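Local structure of transcriptional regulator, TetR family (Myxococcus xanthus, 5K7F) at residues F65-V79 against T126-V138. The protein probably binds DNA as a TetR-family transcriptional repressor, linking isovaleryl coenzyme A to the control of an alternative route for making that compound. Residues are numbered along the deposited sequence; the frame is centred on the assembly and turned at random. Where two conformers were deposited one is given.
Sequences FAIMNYGMDLFEEQV and TRAFIDARKKKYV
Asp73 OD1 takes both terminal nitrogens of Arg133. The salt-bridging bond from NH2 of Arg133 to OD1 of Asp73 is 3.0 Å long and fairly straight; it lies nearly in the guanidinium plane and meets the oxygen on its anti side, tilted out of the carboxylate plane. NH1 of Arg133 adds a weak, more bent bond to OD1 of Asp73 at 3.3 Å. A bend in the arginine chain at chi3 (71°) turns the guanidinium across Met72, whose CB sits 3.5 Å above its plane, over the centre. Methylene packing on a face and a carboxylate at an edge together help hold the group's rotation. Were Arg133 replaced by an alanine, the Asp73 carboxylate would probably lose its cationic mate across the interface, and the flank of Met72 would lose its cover. The paired segments belong to helices 60-83 and 125-150 and run almost parallel, 14° apart, with axes approaching to 10.3 Å. In the TetR fold the first of these helices joins the DNA-binding domain, with its predicted helix-turn-helix, to the helical C-terminal domain, where the second lies. Farther along the pair, the edge of Phe75 points at the face of Tyr137, their planes 58° apart, with CD1 of Phe75 3.7 Å above the centre of the tyrosine ring. Val79 CG1 packs near the Tyr137 hydroxyl, which is hydrogen-bonded to Asn100 of helix 89-105. Towards the beginning of the segments, CE1 of the Phe65 ring reaches CD1 of Phe129 at 3.7 Å. Ile130 directs CD1 to the edge of that same Phe65 ring, while its other branch, CG2, meets the Met68 methyl CE at 3.8 Å. Lys134 runs extended past Met72 SD, its NZ hydrogen-bonded to Leu116 O of helix 110-117.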
ATOM      1  N   PHE A  65      -0.026 -19.589   5.271  1.00 13.49           N
ATOM      2  CA  PHE A  65      -1.219 -19.831   4.449  1.00 12.66           C
ATOM      3  C   PHE A  65      -2.487 -19.744   5.284  1.00 16.28           C
ATOM      4  O   PHE A  65      -3.530 -19.260   4.823  1.00 16.79           O
ATOM      5  CB  PHE A  65      -1.093 -21.216   3.824  1.00 19.78           C
ATOM      6  CG  PHE A  65      -2.273 -21.665   3.010  1.00 24.66           C
ATOM      7  CD1 PHE A  65      -2.870 -20.836   2.088  1.00 26.95           C
ATOM      8  CD2 PHE A  65      -2.725 -22.964   3.120  1.00 25.86           C
ATOM      9  CE1 PHE A  65      -3.912 -21.287   1.325  1.00 22.09           C
ATOM     10  CE2 PHE A  65      -3.768 -23.412   2.365  1.00 24.44           C
ATOM     11  CZ  PHE A  65      -4.355 -22.579   1.458  1.00 27.97           C
ATOM     12  N   ALA A  66      -2.415 -20.226   6.507  1.00 13.38           N
ATOM     13  CA  ALA A  66      -3.566 -20.133   7.393  1.00 11.13           C
ATOM     14  C   ALA A  66      -3.918 -18.676   7.686  1.00 12.56           C
ATOM     15  O   ALA A  66      -5.107 -18.301   7.730  1.00 13.80           O
ATOM     16  CB  ALA A  66      -3.252 -20.868   8.685  1.00 14.22           C
ATOM     17  N   ILE A  67      -2.906 -17.857   7.969  1.00 13.86           N
ATOM     18  CA  ILE A  67      -3.197 -16.455   8.267  1.00 10.94           C
ATOM     19  C   ILE A  67      -3.793 -15.795   7.036  1.00  9.72           C
ATOM     20  O   ILE A  67      -4.800 -15.073   7.142  1.00 11.00           O
ATOM     21  CB  ILE A  67      -1.953 -15.706   8.786  1.00 14.75           C
ATOM     22  CG1 ILE A  67      -1.518 -16.235  10.156  1.00 12.44           C
ATOM     23  CG2 ILE A  67      -2.229 -14.183   8.920  1.00 14.50           C
ATOM     24  CD1 ILE A  67      -0.136 -15.775  10.569  1.00 19.83           C
ATOM     25  N   MET A  68      -3.196 -16.038   5.843  1.00 11.73           N
ATOM     26  CA  MET A  68      -3.713 -15.414   4.632  1.00  8.83           C
ATOM     27  C   MET A  68      -5.137 -15.888   4.311  1.00 12.48           C
ATOM     28  O   MET A  68      -5.995 -15.090   3.920  1.00 11.91           O
ATOM     29  CB  MET A  68      -2.708 -15.630   3.485  1.00 10.47           C
ATOM     30  CG  MET A  68      -1.377 -14.941   3.769  1.00 19.05           C
ATOM     31  SD  MET A  68      -0.186 -15.090   2.404  1.00 32.93           S
ATOM     32  CE  MET A  68      -0.976 -13.986   1.258  1.00 28.02           C
ATOM     33  N   ASN A  69      -5.439 -17.166   4.496  1.00  9.48           N
ATOM     34  CA  ASN A  69      -6.808 -17.633   4.312  0.56 14.77           C
ATOM     35  C   ASN A  69      -7.755 -17.018   5.336  1.00 11.85           C
ATOM     36  O   ASN A  69      -8.919 -16.729   5.027  1.00 11.88           O
ATOM     37  CB  ASN A  69      -6.855 -19.149   4.412  0.56 11.31           C
ATOM     38  CG  ASN A  69      -6.659 -19.816   3.078  0.56 15.37           C
ATOM     39  OD1 ASN A  69      -7.048 -19.292   2.021  0.56 17.89           O
ATOM     40  ND2 ASN A  69      -6.107 -21.000   3.120  0.56 14.18           N
ATOM     41  N   TYR A  70      -7.271 -16.815   6.559  1.00  7.66           N
ATOM     42  CA  TYR A  70      -8.097 -16.165   7.571  1.00 10.55           C
ATOM     43  C   TYR A  70      -8.392 -14.736   7.146  1.00  9.65           C
ATOM     44  O   TYR A  70      -9.530 -14.265   7.271  1.00 10.61           O
ATOM     45  CB  TYR A  70      -7.390 -16.198   8.924  1.00  8.97           C
ATOM     46  CG  TYR A  70      -8.165 -15.534  10.081  1.00 11.03           C
ATOM     47  CD1 TYR A  70      -9.539 -15.594  10.160  1.00  9.61           C
ATOM     48  CD2 TYR A  70      -7.498 -14.830  11.075  1.00 12.93           C
ATOM     49  CE1 TYR A  70     -10.232 -14.979  11.181  1.00 19.16           C
ATOM     50  CE2 TYR A  70      -8.206 -14.213  12.103  1.00 11.03           C
ATOM     51  CZ  TYR A  70      -9.547 -14.290  12.144  1.00 15.71           C
ATOM     52  OH  TYR A  70     -10.266 -13.679  13.158  1.00 14.03           O
ATOM     53  N   GLY A  71      -7.393 -14.062   6.555  1.00 11.71           N
ATOM     54  CA  GLY A  71      -7.615 -12.703   6.094  1.00  7.88           C
ATOM     55  C   GLY A  71      -8.688 -12.641   5.024  1.00 10.17           C
ATOM     56  O   GLY A  71      -9.498 -11.706   4.971  1.00  8.68           O
ATOM     57  N   MET A  72      -8.698 -13.611   4.124  1.00 10.62           N
ATOM     58  CA  MET A  72      -9.764 -13.576   3.117  1.00 11.32           C
ATOM     59  C   MET A  72     -11.121 -13.937   3.708  1.00  8.78           C
ATOM     60  O   MET A  72     -12.152 -13.456   3.225  1.00 10.41           O
ATOM     61  CB  MET A  72      -9.436 -14.507   1.969  1.00 11.20           C
ATOM     62  CG  MET A  72      -8.276 -14.013   1.054  1.00  8.99           C
ATOM     63  SD  MET A  72      -8.277 -12.239   0.668  1.00 18.33           S
ATOM     64  CE  MET A  72      -9.839 -12.047  -0.198  1.00 16.40           C
ATOM     65  N   ASP A  73     -11.148 -14.824   4.705  1.00  8.38           N
ATOM     66  CA  ASP A  73     -12.369 -15.086   5.466  1.00 10.80           C
ATOM     67  C   ASP A  73     -12.883 -13.815   6.114  1.00 10.99           C
ATOM     68  O   ASP A  73     -14.101 -13.604   6.220  1.00 12.90           O
ATOM     69  CB  ASP A  73     -12.119 -16.130   6.550  1.00 11.05           C
ATOM     70  CG  ASP A  73     -12.047 -17.530   6.025  1.00 16.14           C
ATOM     71  OD1 ASP A  73     -12.422 -17.759   4.876  1.00 15.31           O
ATOM     72  OD2 ASP A  73     -11.664 -18.423   6.821  1.00 18.33           O
ATOM     73  N   LEU A  74     -11.969 -12.957   6.575  1.00 10.75           N
ATOM     74  CA  LEU A  74     -12.395 -11.716   7.197  1.00 11.35           C
ATOM     75  C   LEU A  74     -13.014 -10.765   6.182  1.00 13.12           C
ATOM     76  O   LEU A  74     -13.968 -10.054   6.515  1.00 11.81           O
ATOM     77  CB  LEU A  74     -11.230 -11.038   7.912  1.00  9.90           C
ATOM     78  CG  LEU A  74     -10.741 -11.750   9.148  1.00 12.07           C
ATOM     79  CD1 LEU A  74      -9.567 -11.028   9.805  1.00  9.49           C
ATOM     80  CD2 LEU A  74     -11.953 -11.910  10.162  1.00 10.33           C
ATOM     81  N   PHE A  75     -12.450 -10.680   4.962  1.00  9.68           N
ATOM     82  CA  PHE A  75     -13.110  -9.903   3.899  1.00 10.04           C
ATOM     83  C   PHE A  75     -14.560 -10.369   3.674  1.00 16.27           C
ATOM     84  O   PHE A  75     -15.465  -9.548   3.495  1.00 11.36           O
ATOM     85  CB  PHE A  75     -12.276  -9.950   2.590  1.00  7.78           C
ATOM     86  CG  PHE A  75     -11.216  -8.849   2.500  1.00  8.25           C
ATOM     87  CD1 PHE A  75     -11.534  -7.601   1.957  1.00 12.01           C
ATOM     88  CD2 PHE A  75      -9.910  -9.049   2.961  1.00 10.83           C
ATOM     89  CE1 PHE A  75     -10.607  -6.611   1.863  1.00  9.26           C
ATOM     90  CE2 PHE A  75      -8.952  -8.020   2.893  1.00 10.31           C
ATOM     91  CZ  PHE A  75      -9.315  -6.797   2.350  1.00  6.76           C
ATOM     92  N   GLU A  76     -14.811 -11.677   3.684  1.00 13.06           N
ATOM     93  CA  GLU A  76     -16.190 -12.163   3.620  1.00 15.65           C
ATOM     94  C   GLU A  76     -17.008 -11.743   4.844  1.00 18.78           C
ATOM     95  O   GLU A  76     -18.120 -11.217   4.725  1.00 14.35           O
ATOM     96  CB  GLU A  76     -16.203 -13.691   3.504  1.00 20.72           C
ATOM     97  CG  GLU A  76     -17.602 -14.291   3.604  1.00 26.18           C
ATOM     98  CD  GLU A  76     -18.501 -13.920   2.428  1.00 31.44           C
ATOM     99  OE1 GLU A  76     -17.969 -13.534   1.344  1.00 26.52           O
ATOM    100  OE2 GLU A  76     -19.740 -14.054   2.595  1.00 27.42           O
ATOM    101  N   GLU A  77     -16.481 -12.000   6.034  1.00 15.56           N
ATOM    102  CA  GLU A  77     -17.260 -11.857   7.252  1.00 12.37           C
ATOM    103  C   GLU A  77     -17.476 -10.399   7.632  1.00 12.88           C
ATOM    104  O   GLU A  77     -18.532 -10.039   8.182  1.00 15.23           O
ATOM    105  CB  GLU A  77     -16.545 -12.602   8.362  1.00 11.70           C
ATOM    106  CG  GLU A  77     -16.464 -14.079   8.050  1.00 18.28           C
ATOM    107  CD  GLU A  77     -15.737 -14.865   9.118  1.00 23.39           C
ATOM    108  OE1 GLU A  77     -15.324 -14.260  10.138  1.00 25.28           O
ATOM    109  OE2 GLU A  77     -15.597 -16.095   8.928  1.00 22.62           O
ATOM    110  N   GLN A  78     -16.480  -9.561   7.391  1.00 12.70           N
ATOM    111  CA  GLN A  78     -16.530  -8.178   7.825  1.00 10.04           C
ATOM    112  C   GLN A  78     -16.870  -7.210   6.713  1.00  8.71           C
ATOM    113  O   GLN A  78     -17.097  -6.032   7.003  1.00  9.01           O
ATOM    114  CB  GLN A  78     -15.196  -7.759   8.440  1.00  7.54           C
ATOM    115  CG  GLN A  78     -14.779  -8.509   9.664  1.00 10.29           C
ATOM    116  CD  GLN A  78     -15.766  -8.268  10.814  1.00 13.30           C
ATOM    117  OE1 GLN A  78     -16.111  -7.106  11.108  1.00 17.04           O
ATOM    118  NE2 GLN A  78     -16.215  -9.333  11.459  1.00 12.88           N
ATOM    119  N   VAL A  79     -16.862  -7.639   5.455  1.00 13.57           N
ATOM    120  CA  VAL A  79     -17.106  -6.700   4.366  1.00  7.99           C
ATOM    121  C   VAL A  79     -18.202  -7.234   3.442  1.00  8.26           C
ATOM    122  O   VAL A  79     -19.321  -6.728   3.452  1.00  9.04           O
ATOM    123  CB  VAL A  79     -15.808  -6.389   3.590  1.00  6.50           C
ATOM    124  CG1 VAL A  79     -16.105  -5.424   2.467  1.00 12.23           C
ATOM    125  CG2 VAL A  79     -14.722  -5.823   4.496  1.00  7.58           C
ATOM    126  N   THR A 126      -0.023 -22.729  -3.410  1.00 35.04           N
ATOM    127  CA  THR A 126      -0.719 -22.001  -2.346  1.00 38.70           C
ATOM    128  C   THR A 126      -0.884 -20.535  -2.722  1.00 38.34           C
ATOM    129  O   THR A 126      -1.926 -19.921  -2.430  1.00 29.49           O
ATOM    130  CB  THR A 126       0.045 -22.130  -1.018  1.00 33.44           C
ATOM    131  OG1 THR A 126       1.363 -21.578  -1.147  1.00 34.83           O
ATOM    132  CG2 THR A 126       0.160 -23.569  -0.614  1.00 30.64           C
ATOM    133  N   ARG A 127       0.135 -19.970  -3.388  1.00 26.85           N
ATOM    134  CA  ARG A 127       0.063 -18.601  -3.884  1.00 25.60           C
ATOM    135  C   ARG A 127      -1.105 -18.424  -4.841  1.00 27.46           C
ATOM    136  O   ARG A 127      -1.733 -17.363  -4.867  1.00 33.34           O
ATOM    137  CB  ARG A 127       1.369 -18.209  -4.581  1.00 33.61           C
ATOM    138  N   ALA A 128      -1.408 -19.437  -5.646  1.00 28.50           N
ATOM    139  CA  ALA A 128      -2.524 -19.297  -6.574  1.00 29.23           C
ATOM    140  C   ALA A 128      -3.875 -19.436  -5.868  1.00 31.71           C
ATOM    141  O   ALA A 128      -4.856 -18.812  -6.287  1.00 30.72           O
ATOM    142  CB  ALA A 128      -2.393 -20.319  -7.708  1.00 34.83           C
ATOM    143  N   PHE A 129      -3.955 -20.237  -4.807  1.00 19.03           N
ATOM    144  CA  PHE A 129      -5.224 -20.385  -4.104  1.00 26.39           C
ATOM    145  C   PHE A 129      -5.615 -19.071  -3.423  1.00 25.11           C
ATOM    146  O   PHE A 129      -6.757 -18.620  -3.547  1.00 20.66           O
ATOM    147  CB  PHE A 129      -5.129 -21.531  -3.099  1.00 22.52           C
ATOM    148  CG  PHE A 129      -6.401 -21.779  -2.320  1.00 21.17           C
ATOM    149  CD1 PHE A 129      -6.633 -21.120  -1.138  1.00 24.06           C
ATOM    150  CD2 PHE A 129      -7.352 -22.675  -2.771  1.00 26.90           C
ATOM    151  CE1 PHE A 129      -7.788 -21.333  -0.417  1.00 21.35           C
ATOM    152  CE2 PHE A 129      -8.516 -22.896  -2.054  1.00 23.28           C
ATOM    153  CZ  PHE A 129      -8.728 -22.222  -0.871  1.00 29.87           C
ATOM    154  N   ILE A 130      -4.655 -18.408  -2.771  1.00 29.47           N
ATOM    155  CA  ILE A 130      -4.915 -17.091  -2.184  1.00 27.65           C
ATOM    156  C   ILE A 130      -5.147 -16.057  -3.277  1.00 20.58           C
ATOM    157  O   ILE A 130      -6.014 -15.191  -3.148  1.00 16.63           O
ATOM    158  CB  ILE A 130      -3.755 -16.652  -1.275  1.00 23.65           C
ATOM    159  CG1 ILE A 130      -3.554 -17.623  -0.109  1.00 20.12           C
ATOM    160  CG2 ILE A 130      -3.986 -15.220  -0.782  1.00 19.47           C
ATOM    161  CD1 ILE A 130      -4.702 -17.676   0.910  1.00 23.06           C
ATOM    162  N   ASP A 131      -4.353 -16.105  -4.359  1.00 19.95           N
ATOM    163  CA  ASP A 131      -4.534 -15.139  -5.440  1.00 22.14           C
ATOM    164  C   ASP A 131      -5.941 -15.226  -6.008  1.00 19.14           C
ATOM    165  O   ASP A 131      -6.550 -14.202  -6.332  1.00 21.16           O
ATOM    166  CB  ASP A 131      -3.511 -15.371  -6.557  1.00 24.64           C
ATOM    167  CG  ASP A 131      -2.133 -14.781  -6.247  1.00 33.64           C
ATOM    168  OD1 ASP A 131      -1.969 -14.125  -5.195  1.00 30.31           O
ATOM    169  OD2 ASP A 131      -1.209 -14.958  -7.081  1.00 38.87           O
ATOM    170  N   ALA A 132      -6.473 -16.436  -6.140  1.00 16.32           N
ATOM    171  CA  ALA A 132      -7.831 -16.595  -6.656  1.00 20.85           C
ATOM    172  C   ALA A 132      -8.856 -16.005  -5.698  1.00 16.11           C
ATOM    173  O   ALA A 132      -9.831 -15.384  -6.125  1.00 17.00           O
ATOM    174  CB  ALA A 132      -8.140 -18.068  -6.913  1.00 17.16           C
ATOM    175  N   ARG A 133      -8.630 -16.150  -4.397  1.00 15.00           N
ATOM    176  CA  ARG A 133      -9.549 -15.542  -3.452  1.00 17.38           C
ATOM    177  C   ARG A 133      -9.465 -14.023  -3.528  1.00 11.94           C
ATOM    178  O   ARG A 133     -10.493 -13.330  -3.533  1.00 14.54           O
ATOM    179  CB  ARG A 133      -9.243 -16.042  -2.046  1.00 17.20           C
ATOM    180  CG  ARG A 133      -9.476 -17.553  -1.853  1.00 15.43           C
ATOM    181  CD  ARG A 133      -9.507 -17.947  -0.379  1.00 20.07           C
ATOM    182  NE  ARG A 133     -10.731 -17.463   0.255  1.00 17.84           N
ATOM    183  CZ  ARG A 133     -11.024 -17.556   1.551  1.00 17.36           C
ATOM    184  NH1 ARG A 133     -10.188 -18.124   2.411  1.00 16.65           N
ATOM    185  NH2 ARG A 133     -12.152 -17.056   2.000  1.00 17.09           N
ATOM    186  N   LYS A 134      -8.257 -13.483  -3.595  1.00 15.14           N
ATOM    187  CA  LYS A 134      -8.122 -12.031  -3.704  1.00 13.99           C
ATOM    188  C   LYS A 134      -8.849 -11.516  -4.936  1.00 12.19           C
ATOM    189  O   LYS A 134      -9.450 -10.430  -4.913  1.00 11.11           O
ATOM    190  CB  LYS A 134      -6.644 -11.630  -3.747  1.00 16.59           C
ATOM    191  CG  LYS A 134      -5.897 -11.774  -2.403  1.00 15.14           C
ATOM    192  CD  LYS A 134      -4.398 -11.538  -2.579  1.00 19.79           C
ATOM    193  CE  LYS A 134      -3.667 -11.580  -1.242  1.00 26.09           C
ATOM    194  NZ  LYS A 134      -2.280 -11.082  -1.397  1.00 26.94           N
ATOM    195  N   LYS A 135      -8.799 -12.276  -6.030  1.00 15.62           N
ATOM    196  CA  LYS A 135      -9.376 -11.786  -7.278  1.00 15.06           C
ATOM    197  C   LYS A 135     -10.898 -11.749  -7.224  1.00  9.84           C
ATOM    198  O   LYS A 135     -11.511 -10.945  -7.936  1.00 14.15           O
ATOM    199  CB  LYS A 135      -8.923 -12.644  -8.463  1.00 18.69           C
ATOM    200  CG  LYS A 135      -9.522 -12.172  -9.797  1.00 20.89           C
ATOM    201  CD  LYS A 135      -9.016 -12.992 -10.988  1.00 23.20           C
ATOM    202  CE  LYS A 135      -9.544 -12.426 -12.301  1.00 29.41           C
ATOM    203  NZ  LYS A 135     -10.998 -12.640 -12.484  1.00 32.33           N
ATOM    204  N   LYS A 136     -11.524 -12.612  -6.431  1.00 15.23           N
ATOM    205  CA  LYS A 136     -12.976 -12.539  -6.249  1.00 12.82           C
ATOM    206  C   LYS A 136     -13.399 -11.202  -5.639  1.00 10.59           C
ATOM    207  O   LYS A 136     -14.417 -10.633  -6.037  1.00 14.21           O
ATOM    208  CB  LYS A 136     -13.462 -13.706  -5.414  1.00 15.27           C
ATOM    209  CG  LYS A 136     -13.422 -15.048  -6.171  1.00 21.76           C
ATOM    210  CD  LYS A 136     -14.412 -16.066  -5.610  1.00 34.34           C
ATOM    211  CE  LYS A 136     -13.979 -17.502  -5.903  1.00 44.69           C
ATOM    212  NZ  LYS A 136     -13.008 -18.033  -4.877  1.00 48.50           N
ATOM    213  N   TYR A 137     -12.613 -10.664  -4.701  1.00  8.41           N
ATOM    214  CA  TYR A 137     -12.915  -9.338  -4.164  1.00  8.60           C
ATOM    215  C   TYR A 137     -12.772  -8.250  -5.224  1.00  9.70           C
ATOM    216  O   TYR A 137     -13.642  -7.376  -5.361  1.00  8.64           O
ATOM    217  CB  TYR A 137     -12.015  -9.061  -2.951  1.00  8.88           C
ATOM    218  CG  TYR A 137     -12.428  -7.820  -2.180  1.00 11.54           C
ATOM    219  CD1 TYR A 137     -13.678  -7.734  -1.588  1.00 13.23           C
ATOM    220  CD2 TYR A 137     -11.568  -6.752  -2.029  1.00  7.41           C
ATOM    221  CE1 TYR A 137     -14.093  -6.584  -0.890  1.00 13.42           C
ATOM    222  CE2 TYR A 137     -11.950  -5.611  -1.337  1.00  7.23           C
ATOM    223  CZ  TYR A 137     -13.223  -5.540  -0.748  1.00 14.47           C
ATOM    224  OH  TYR A 137     -13.634  -4.421  -0.047  1.00 12.01           O
ATOM    225  N   VAL A 138     -11.662  -8.267  -5.970  1.00 10.19           N
ATOM    226  CA  VAL A 138     -11.466  -7.286  -7.030  1.00  9.52           C
ATOM    227  C   VAL A 138     -12.603  -7.365  -8.043  1.00  9.60           C
ATOM    228  O   VAL A 138     -13.109  -6.332  -8.506  1.00 10.17           O
ATOM    229  CB  VAL A 138     -10.097  -7.479  -7.714  1.00  9.31           C
ATOM    230  CG1 VAL A 138      -9.953  -6.536  -8.903  1.00 12.68           C
ATOM    231  CG2 VAL A 138      -8.960  -7.212  -6.761  1.00 11.11           C
TER